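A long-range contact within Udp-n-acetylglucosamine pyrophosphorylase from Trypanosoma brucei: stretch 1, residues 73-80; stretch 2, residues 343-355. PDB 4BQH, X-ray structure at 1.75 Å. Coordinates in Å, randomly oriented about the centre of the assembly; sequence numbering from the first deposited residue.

Stretch 1 (73-80) LAEPPAKD
Stretch 2 (343-355) IDDATGELKFNCA

The strongest link is a salt bridge between K79 and D344. K79 NZ donates a hydrogen bond to D344 OD1 at 2.7 Å. Lysine suits this place because its chain is long enough to reach across: CA-to-CB points toward the other stretch, chi1 is -149°, between wells, and chi2 to chi4 are t, p and t. The CA-to-CB bond of D344 also points toward stretch 1, with chi1 t and chi2 -81°. K79 NZ lies 3.6 Å from A346 CB and 4.2 Å from T347 CG2.

D344 sits in a turn closed by two backbone bonds. D344 N donates to E349 O at 2.8 Å, and G348 N donates to D344 O at 2.9 Å. A weak bond runs from A346 N to D344 OD1 at 3.4 Å, so the atom that receives K79 is also held from its own stretch. T347, chi1 p, accepts E349 N at OG1, 3.1 Å. Residues 345-347 have helical phi/psi without the regular bonds. G348 has phi/psi 76/8, a positive phi that favours glycine. The side chain of D345 is not modelled beyond CA.

One water joins the backbones. It donates to P77 O at 2.8 Å and to K351 O at 3.3 Å. Both carbonyl oxygens are acceptors, so they cannot bond to each other; the water donates to both and bridges them.

The packing centres on P76 and F352, the nearest CA pair across the stretches, 5.4 Å apart. The CA-to-CB bond of P76 points toward stretch 2, with a C-gamma endo pucker and phi/psi -75/161. P76 CB lies over one face of the F352 ring, 4.0 Å from the centroid and 19° off the normal, a CH-pi contact. P76 CD is 3.6 Å from F352 CZ. P76 CB also comes within 3.2 Å of K351 O.

F352 is buried. Its CA-to-CB bond points sideways, but chi1 m and chi2 -90° bring the ring nearer to stretch 1. A74 O lies at the ring edge, 4.1 Å from F352 CZ. E75 C is 3.7 Å from F352 CE1, while the E75 CA-to-CB bond points away. K351 is m, t, t, t, and its end leads away from stretch 1.

Farther along, P77 and C354 are both buried. P77 has a C-gamma exo pucker and phi/psi -53/136. P77 CG meets C354 SG at 4.0 Å, with C354 chi1 m and its CA-to-CB bond toward stretch 1. The rigid proline ring and the cysteine thiol make an apolar contact where both residues are buried. The whole contact buries 380 Å², both sides summed.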

# COMPACT_ATOMS: atom_id res chain seq x y z
N LEU A 73 13.55 24.92 -1.34
CA LEU A 73 13.68 24.85 0.11
C LEU A 73 14.01 23.43 0.58
O LEU A 73 14.36 23.23 1.75
CB LEU A 73 12.38 25.33 0.80
CG LEU A 73 11.85 26.75 0.56
CD1 LEU A 73 10.47 26.90 1.17
CD2 LEU A 73 12.82 27.79 1.12
N ALA A 74 13.92 22.45 -0.32
CA ALA A 74 14.01 21.03 0.06
C ALA A 74 15.43 20.65 0.50
O ALA A 74 16.41 21.03 -0.15
CB ALA A 74 13.54 20.15 -1.11
N GLU A 75 15.52 19.95 1.62
CA GLU A 75 16.79 19.39 2.09
C GLU A 75 16.67 17.88 2.19
O GLU A 75 15.59 17.36 2.48
CB GLU A 75 17.15 19.93 3.47
CG GLU A 75 17.39 21.44 3.50
CD GLU A 75 18.66 21.86 2.78
OE1 GLU A 75 19.54 21.00 2.52
OE2 GLU A 75 18.79 23.06 2.45
N PRO A 76 17.78 17.16 1.97
CA PRO A 76 17.73 15.72 2.15
C PRO A 76 17.71 15.34 3.64
O PRO A 76 18.09 16.18 4.49
CB PRO A 76 19.04 15.23 1.49
CG PRO A 76 19.95 16.40 1.50
CD PRO A 76 19.11 17.65 1.57
N PRO A 77 17.28 14.11 3.97
CA PRO A 77 17.47 13.57 5.30
C PRO A 77 18.96 13.69 5.67
O PRO A 77 19.82 13.41 4.83
CB PRO A 77 17.09 12.09 5.14
CG PRO A 77 16.08 12.10 4.04
CD PRO A 77 16.58 13.14 3.08
N ALA A 78 19.26 14.12 6.88
CA ALA A 78 20.66 14.27 7.26
C ALA A 78 21.37 12.92 7.16
O ALA A 78 20.78 11.88 7.48
CB ALA A 78 20.76 14.84 8.67
N LYS A 79 22.62 12.95 6.69
CA LYS A 79 23.45 11.75 6.63
C LYS A 79 23.38 11.03 7.98
O LYS A 79 23.42 11.68 9.03
CB LYS A 79 24.90 12.13 6.29
CG LYS A 79 25.65 11.07 5.50
CD LYS A 79 26.76 11.66 4.64
CE LYS A 79 28.03 11.91 5.44
NZ LYS A 79 29.17 12.28 4.55
N ASP A 80 23.25 9.71 7.94
CA ASP A 80 23.21 8.87 9.15
C ASP A 80 22.08 9.19 10.14
O ASP A 80 22.16 8.80 11.29
CB ASP A 80 24.59 8.86 9.87
CG ASP A 80 25.70 8.18 9.06
OD1 ASP A 80 25.41 7.28 8.25
OD2 ASP A 80 26.88 8.54 9.26
N ILE A 343 26.21 14.16 -5.42
CA ILE A 343 26.83 13.09 -4.71
C ILE A 343 27.40 13.66 -3.42
O ILE A 343 27.96 14.76 -3.42
CB ILE A 343 27.97 12.53 -5.60
CG1 ILE A 343 27.38 11.83 -6.84
CG2 ILE A 343 28.93 11.66 -4.80
CD1 ILE A 343 26.38 10.74 -6.55
N ASP A 344 27.24 12.93 -2.33
CA ASP A 344 27.92 13.24 -1.09
C ASP A 344 29.41 12.90 -1.25
O ASP A 344 29.76 11.77 -1.62
CB ASP A 344 27.30 12.46 0.07
CG ASP A 344 27.74 12.97 1.42
OD1 ASP A 344 28.86 12.61 1.85
OD2 ASP A 344 26.97 13.73 2.05
N ASP A 345 30.27 13.89 -1.00
CA ASP A 345 31.71 13.79 -1.25
C ASP A 345 32.37 12.58 -0.59
O ASP A 345 33.19 11.89 -1.20
N ALA A 346 31.99 12.32 0.66
CA ALA A 346 32.59 11.26 1.46
C ALA A 346 32.20 9.87 0.98
O ALA A 346 33.06 9.03 0.69
CB ALA A 346 32.24 11.44 2.93
N THR A 347 30.89 9.62 0.90
CA THR A 347 30.37 8.28 0.68
C THR A 347 30.26 7.91 -0.79
O THR A 347 30.23 6.72 -1.14
CB THR A 347 28.99 8.11 1.34
OG1 THR A 347 28.02 8.92 0.65
CG2 THR A 347 29.04 8.51 2.82
N GLY A 348 30.19 8.92 -1.65
CA GLY A 348 29.95 8.69 -3.07
C GLY A 348 28.49 8.34 -3.36
O GLY A 348 28.16 7.98 -4.48
N GLU A 349 27.63 8.46 -2.35
CA GLU A 349 26.20 8.17 -2.53
C GLU A 349 25.42 9.45 -2.85
O GLU A 349 25.82 10.54 -2.41
CB GLU A 349 25.63 7.49 -1.28
CG GLU A 349 26.20 6.08 -1.06
CD GLU A 349 25.56 5.33 0.10
OE1 GLU A 349 24.99 5.96 1.02
OE2 GLU A 349 25.65 4.08 0.10
N LEU A 350 24.32 9.34 -3.60
CA LEU A 350 23.46 10.49 -3.87
C LEU A 350 23.04 11.15 -2.57
O LEU A 350 22.79 10.46 -1.58
CB LEU A 350 22.20 10.08 -4.65
CG LEU A 350 22.30 9.60 -6.10
CD1 LEU A 350 21.02 8.89 -6.48
CD2 LEU A 350 22.55 10.75 -7.07
N LYS A 351 22.97 12.48 -2.57
CA LYS A 351 22.52 13.24 -1.41
C LYS A 351 21.03 12.99 -1.15
O LYS A 351 20.61 12.89 0.01
CB LYS A 351 22.77 14.75 -1.62
CG LYS A 351 24.25 15.14 -1.55
CD LYS A 351 24.45 16.65 -1.72
CE LYS A 351 25.92 17.03 -1.67
NZ LYS A 351 26.16 18.39 -2.23
N PHE A 352 20.25 12.89 -2.22
CA PHE A 352 18.81 12.59 -2.10
C PHE A 352 18.62 11.15 -2.48
O PHE A 352 18.49 10.82 -3.66
CB PHE A 352 18.00 13.49 -3.02
CG PHE A 352 17.97 14.93 -2.59
CD1 PHE A 352 16.96 15.39 -1.73
CD2 PHE A 352 18.92 15.84 -3.06
CE1 PHE A 352 16.90 16.72 -1.34
CE2 PHE A 352 18.87 17.18 -2.66
CZ PHE A 352 17.86 17.62 -1.81
N ASN A 353 18.61 10.28 -1.48
CA ASN A 353 18.73 8.84 -1.73
C ASN A 353 17.68 8.01 -0.99
O ASN A 353 17.86 6.82 -0.78
CB ASN A 353 20.15 8.38 -1.34
CG ASN A 353 20.54 7.07 -2.01
OD1 ASN A 353 20.16 6.81 -3.16
ND2 ASN A 353 21.35 6.28 -1.32
N CYS A 354 16.58 8.65 -0.60
CA CYS A 354 15.48 7.89 0.05
C CYS A 354 14.29 7.90 -0.88
O CYS A 354 13.44 8.79 -0.80
CB CYS A 354 15.12 8.50 1.42
SG CYS A 354 16.47 8.37 2.62
N ALA A 355 14.26 6.94 -1.79
CA ALA A 355 13.15 6.85 -2.77
C ALA A 355 11.86 6.30 -2.17
O ALA A 355 11.86 5.33 -1.40
CB ALA A 355 13.59 6.00 -3.97
O HOH W 1 20.46 11.42 2.94